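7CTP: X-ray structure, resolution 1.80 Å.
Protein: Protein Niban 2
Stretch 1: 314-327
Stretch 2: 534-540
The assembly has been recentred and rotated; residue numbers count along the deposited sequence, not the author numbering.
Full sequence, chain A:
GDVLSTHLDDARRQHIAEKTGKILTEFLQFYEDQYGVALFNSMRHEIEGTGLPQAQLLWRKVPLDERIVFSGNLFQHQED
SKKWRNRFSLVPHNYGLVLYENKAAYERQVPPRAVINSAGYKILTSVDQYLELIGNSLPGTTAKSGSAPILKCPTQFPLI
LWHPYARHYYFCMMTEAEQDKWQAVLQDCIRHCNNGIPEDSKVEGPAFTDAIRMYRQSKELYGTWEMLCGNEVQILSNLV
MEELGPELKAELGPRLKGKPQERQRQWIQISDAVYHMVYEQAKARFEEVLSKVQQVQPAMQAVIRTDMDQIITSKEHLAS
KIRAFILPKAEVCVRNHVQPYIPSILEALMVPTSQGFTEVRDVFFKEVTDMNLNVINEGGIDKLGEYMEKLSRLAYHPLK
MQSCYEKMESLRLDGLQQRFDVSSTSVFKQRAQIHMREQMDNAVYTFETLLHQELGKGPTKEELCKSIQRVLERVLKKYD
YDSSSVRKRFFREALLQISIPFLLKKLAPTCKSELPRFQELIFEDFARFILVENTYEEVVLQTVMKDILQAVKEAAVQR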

# COMPACT_ATOMS: atom_id res chain seq x y z
N SER A 314 -27.56 19.40 7.18
CA SER A 314 -27.05 20.26 6.12
C SER A 314 -26.44 19.42 5.01
O SER A 314 -26.64 19.71 3.82
N LYS A 315 -25.70 18.37 5.37
CA LYS A 315 -25.12 17.46 4.38
C LYS A 315 -26.21 16.82 3.53
O LYS A 315 -26.11 16.76 2.30
N GLU A 316 -27.30 16.37 4.18
CA GLU A 316 -28.39 15.71 3.45
C GLU A 316 -29.13 16.69 2.54
O GLU A 316 -29.58 16.31 1.45
N HIS A 317 -29.26 17.95 2.96
CA HIS A 317 -29.90 18.94 2.10
C HIS A 317 -29.07 19.20 0.85
O HIS A 317 -29.60 19.25 -0.26
N LEU A 318 -27.75 19.36 1.02
CA LEU A 318 -26.86 19.50 -0.13
C LEU A 318 -26.97 18.28 -1.04
O LEU A 318 -27.07 18.41 -2.27
N ALA A 319 -26.93 17.08 -0.45
CA ALA A 319 -26.99 15.86 -1.25
C ALA A 319 -28.27 15.81 -2.07
O ALA A 319 -28.27 15.38 -3.22
N SER A 320 -29.39 16.26 -1.48
CA SER A 320 -30.67 16.21 -2.18
C SER A 320 -30.65 17.07 -3.43
O SER A 320 -31.20 16.69 -4.46
N LYS A 321 -29.99 18.24 -3.35
CA LYS A 321 -29.91 19.13 -4.50
C LYS A 321 -28.96 18.58 -5.56
O LYS A 321 -29.19 18.74 -6.77
N ILE A 322 -27.88 17.93 -5.13
CA ILE A 322 -26.96 17.30 -6.07
C ILE A 322 -27.63 16.11 -6.76
O ILE A 322 -27.51 15.93 -7.98
N ARG A 323 -28.34 15.29 -5.98
CA ARG A 323 -29.09 14.16 -6.53
C ARG A 323 -30.04 14.60 -7.63
O ARG A 323 -30.05 14.04 -8.73
N ALA A 324 -30.85 15.63 -7.34
CA ALA A 324 -31.78 16.16 -8.33
C ALA A 324 -31.08 16.47 -9.64
O ALA A 324 -31.64 16.29 -10.72
N PHE A 325 -29.82 16.92 -9.55
CA PHE A 325 -29.07 17.37 -10.72
C PHE A 325 -28.45 16.21 -11.49
O PHE A 325 -28.51 16.17 -12.72
N ILE A 326 -27.86 15.24 -10.79
CA ILE A 326 -26.99 14.27 -11.44
C ILE A 326 -27.53 12.84 -11.40
O ILE A 326 -27.05 12.00 -12.19
N LEU A 327 -28.49 12.52 -10.53
CA LEU A 327 -28.90 11.13 -10.37
C LEU A 327 -29.41 10.49 -11.66
O LEU A 327 -29.05 9.33 -11.92
N ASN A 534 -17.01 16.17 -2.06
CA ASN A 534 -17.16 14.92 -1.32
C ASN A 534 -18.61 14.47 -1.26
O ASN A 534 -18.91 13.27 -1.32
N THR A 535 -19.53 15.42 -1.08
CA THR A 535 -20.95 15.09 -1.05
C THR A 535 -21.40 14.55 -2.40
O THR A 535 -22.09 13.53 -2.48
N TYR A 536 -20.98 15.22 -3.47
CA TYR A 536 -21.24 14.74 -4.83
C TYR A 536 -20.70 13.32 -5.03
O TYR A 536 -21.39 12.45 -5.57
N GLU A 537 -19.46 13.07 -4.60
CA GLU A 537 -18.89 11.74 -4.77
C GLU A 537 -19.65 10.70 -3.96
O GLU A 537 -19.77 9.54 -4.39
N GLU A 538 -20.17 11.08 -2.79
CA GLU A 538 -21.00 10.15 -2.02
C GLU A 538 -22.31 9.86 -2.75
O GLU A 538 -22.82 8.73 -2.69
N VAL A 539 -22.88 10.86 -3.42
CA VAL A 539 -24.09 10.64 -4.22
C VAL A 539 -23.81 9.63 -5.33
O VAL A 539 -24.58 8.69 -5.55
N VAL A 540 -22.67 9.79 -6.01
CA VAL A 540 -22.30 8.86 -7.07
C VAL A 540 -22.06 7.46 -6.50
O VAL A 540 -22.47 6.45 -7.09

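Packing of helix 314-327 against helix 534-540 in Protein Niban 2; the axes approach to 9.4 Å at 61°, and 475 Å² is buried with no hydrogen bond across the contact. Knobs into holes: Thr535 and Val539, one turn apart, both point toward helix 314-327. Thr535 (chi1 m) sits among Lys315, Leu318, Ala319 and Ile322; its CG2 lies 3.8 Å from Ala319 CA and 3.9 Å from Ile322 CD1, with the methyl of Ala319 also in contact (Ala319 CB to Thr535 CG2, 3.9 Å). Val539 (chi1 t) fills the next hole, among Ala319, Ile322, Arg323 and Ile326, with CG1 3.8 Å from Arg323 CG and 4.1 Å from Ile326 CG2. Apolar contacts at the ring edge: Tyr536 (chi1 t, chi2 68°) leaves its backbone sideways and meets two isoleucines near its ring plane, Ile322 (mt) with CG2 3.9 Å from Tyr536 CD1 and Ile326 (tp) with CG1 4.1 Å from Tyr536 CE1. Polar groups: Thr535 OG1 is 3.4 Å from Leu318 CD2, and its hydrogen bond is made elsewhere in the structure, as is that of Lys315 NZ. Arg323 packs its aliphatic part on Val539 while its guanidinium turns back along its own helix to Glu316, forming a salt bridge (Arg323 NH2 to Glu316 OE2, 2.9 Å) reinforced by a hydrogen bond from Arg323 NH1 to Glu316 OE1 (3.1 Å).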

# COMPACT_ATOMS: atom_id res chain seq x y z
CB SER A 314 -26.04 21.25 6.70
OG SER A 314 -25.14 21.71 5.71
CB LYS A 315 -24.26 16.41 5.09
CG LYS A 315 -23.20 15.74 4.20
CD LYS A 315 -22.20 14.88 5.01
CE LYS A 315 -21.16 15.72 5.78
NZ LYS A 315 -19.75 15.63 5.23
CB GLU A 316 -29.34 15.05 4.45
CG GLU A 316 -30.58 14.35 3.85
CD GLU A 316 -30.29 13.53 2.59
OE1 GLU A 316 -31.04 13.67 1.61
OE2 GLU A 316 -29.33 12.72 2.60
CB HIS A 317 -30.14 20.24 2.86
CG HIS A 317 -30.83 21.30 2.06
ND1 HIS A 317 -30.20 22.46 1.65
CD2 HIS A 317 -32.10 21.38 1.59
CE1 HIS A 317 -31.05 23.20 0.97
NE2 HIS A 317 -32.21 22.57 0.92
CB LEU A 318 -25.43 19.70 0.34
CG LEU A 318 -24.30 19.71 -0.69
CD1 LEU A 318 -24.44 20.89 -1.65
CD2 LEU A 318 -22.96 19.75 0.04
CB ALA A 319 -26.87 14.63 -0.35
CB SER A 320 -31.80 16.64 -1.25
OG SER A 320 -31.75 18.05 -1.04
CB LYS A 321 -29.45 20.51 -4.06
CG LYS A 321 -30.37 21.18 -3.07
CD LYS A 321 -31.73 21.49 -3.67
CE LYS A 321 -32.56 22.36 -2.72
NZ LYS A 321 -33.97 21.89 -2.62
CB ILE A 322 -25.67 16.90 -5.35
CG1 ILE A 322 -24.92 18.15 -4.87
CG2 ILE A 322 -24.79 16.03 -6.25
CD1 ILE A 322 -23.73 17.82 -3.97
CB ARG A 323 -29.87 13.46 -5.42
CG ARG A 323 -29.14 12.36 -4.70
CD ARG A 323 -30.07 11.62 -3.76
NE ARG A 323 -29.47 11.45 -2.44
CZ ARG A 323 -29.84 12.12 -1.35
NH1 ARG A 323 -30.82 13.01 -1.42
NH2 ARG A 323 -29.23 11.90 -0.19
CB ALA A 324 -32.48 17.40 -7.79
CB PHE A 325 -28.01 18.37 -10.25
CG PHE A 325 -26.94 18.67 -11.27
CD1 PHE A 325 -27.24 19.36 -12.43
CD2 PHE A 325 -25.62 18.31 -11.03
CE1 PHE A 325 -26.25 19.65 -13.35
CE2 PHE A 325 -24.63 18.60 -11.95
CZ PHE A 325 -24.95 19.27 -13.11
CB ILE A 326 -25.57 14.31 -10.83
CG1 ILE A 326 -24.57 13.73 -11.83
CG2 ILE A 326 -25.53 13.51 -9.54
CD1 ILE A 326 -24.65 14.38 -13.20
CB LEU A 327 -29.96 11.01 -9.26
CG LEU A 327 -30.22 9.60 -8.74
CD1 LEU A 327 -28.92 8.96 -8.30
CD2 LEU A 327 -31.21 9.63 -7.59
CB ASN A 534 -16.62 15.08 0.10
CG ASN A 534 -15.12 15.15 0.15
OD1 ASN A 534 -14.51 15.98 -0.52
ND2 ASN A 534 -14.50 14.28 0.95
CB THR A 535 -21.75 16.32 -0.65
OG1 THR A 535 -21.30 16.79 0.63
CG2 THR A 535 -23.24 15.97 -0.55
CB TYR A 536 -20.64 15.71 -5.83
CG TYR A 536 -20.44 15.15 -7.23
CD1 TYR A 536 -21.54 14.85 -8.04
CD2 TYR A 536 -19.17 14.97 -7.76
CE1 TYR A 536 -21.37 14.36 -9.32
CE2 TYR A 536 -18.99 14.48 -9.05
CZ TYR A 536 -20.09 14.18 -9.82
OH TYR A 536 -19.91 13.69 -11.10
CB GLU A 537 -17.40 11.75 -4.41
CG GLU A 537 -16.57 12.59 -5.38
CD GLU A 537 -15.08 12.42 -5.19
OE1 GLU A 537 -14.66 11.59 -4.35
OE2 GLU A 537 -14.33 13.12 -5.90
CB GLU A 538 -21.29 10.71 -0.62
CG GLU A 538 -20.08 10.75 0.30
CD GLU A 538 -20.40 11.34 1.68
OE1 GLU A 538 -19.50 11.95 2.30
OE2 GLU A 538 -21.56 11.19 2.12
CB VAL A 539 -24.62 11.97 -4.78
CG1 VAL A 539 -25.64 11.71 -5.91
CG2 VAL A 539 -25.26 12.79 -3.67
CB VAL A 540 -21.06 9.37 -7.82
CG1 VAL A 540 -20.59 8.33 -8.83
CG2 VAL A 540 -21.39 10.69 -8.51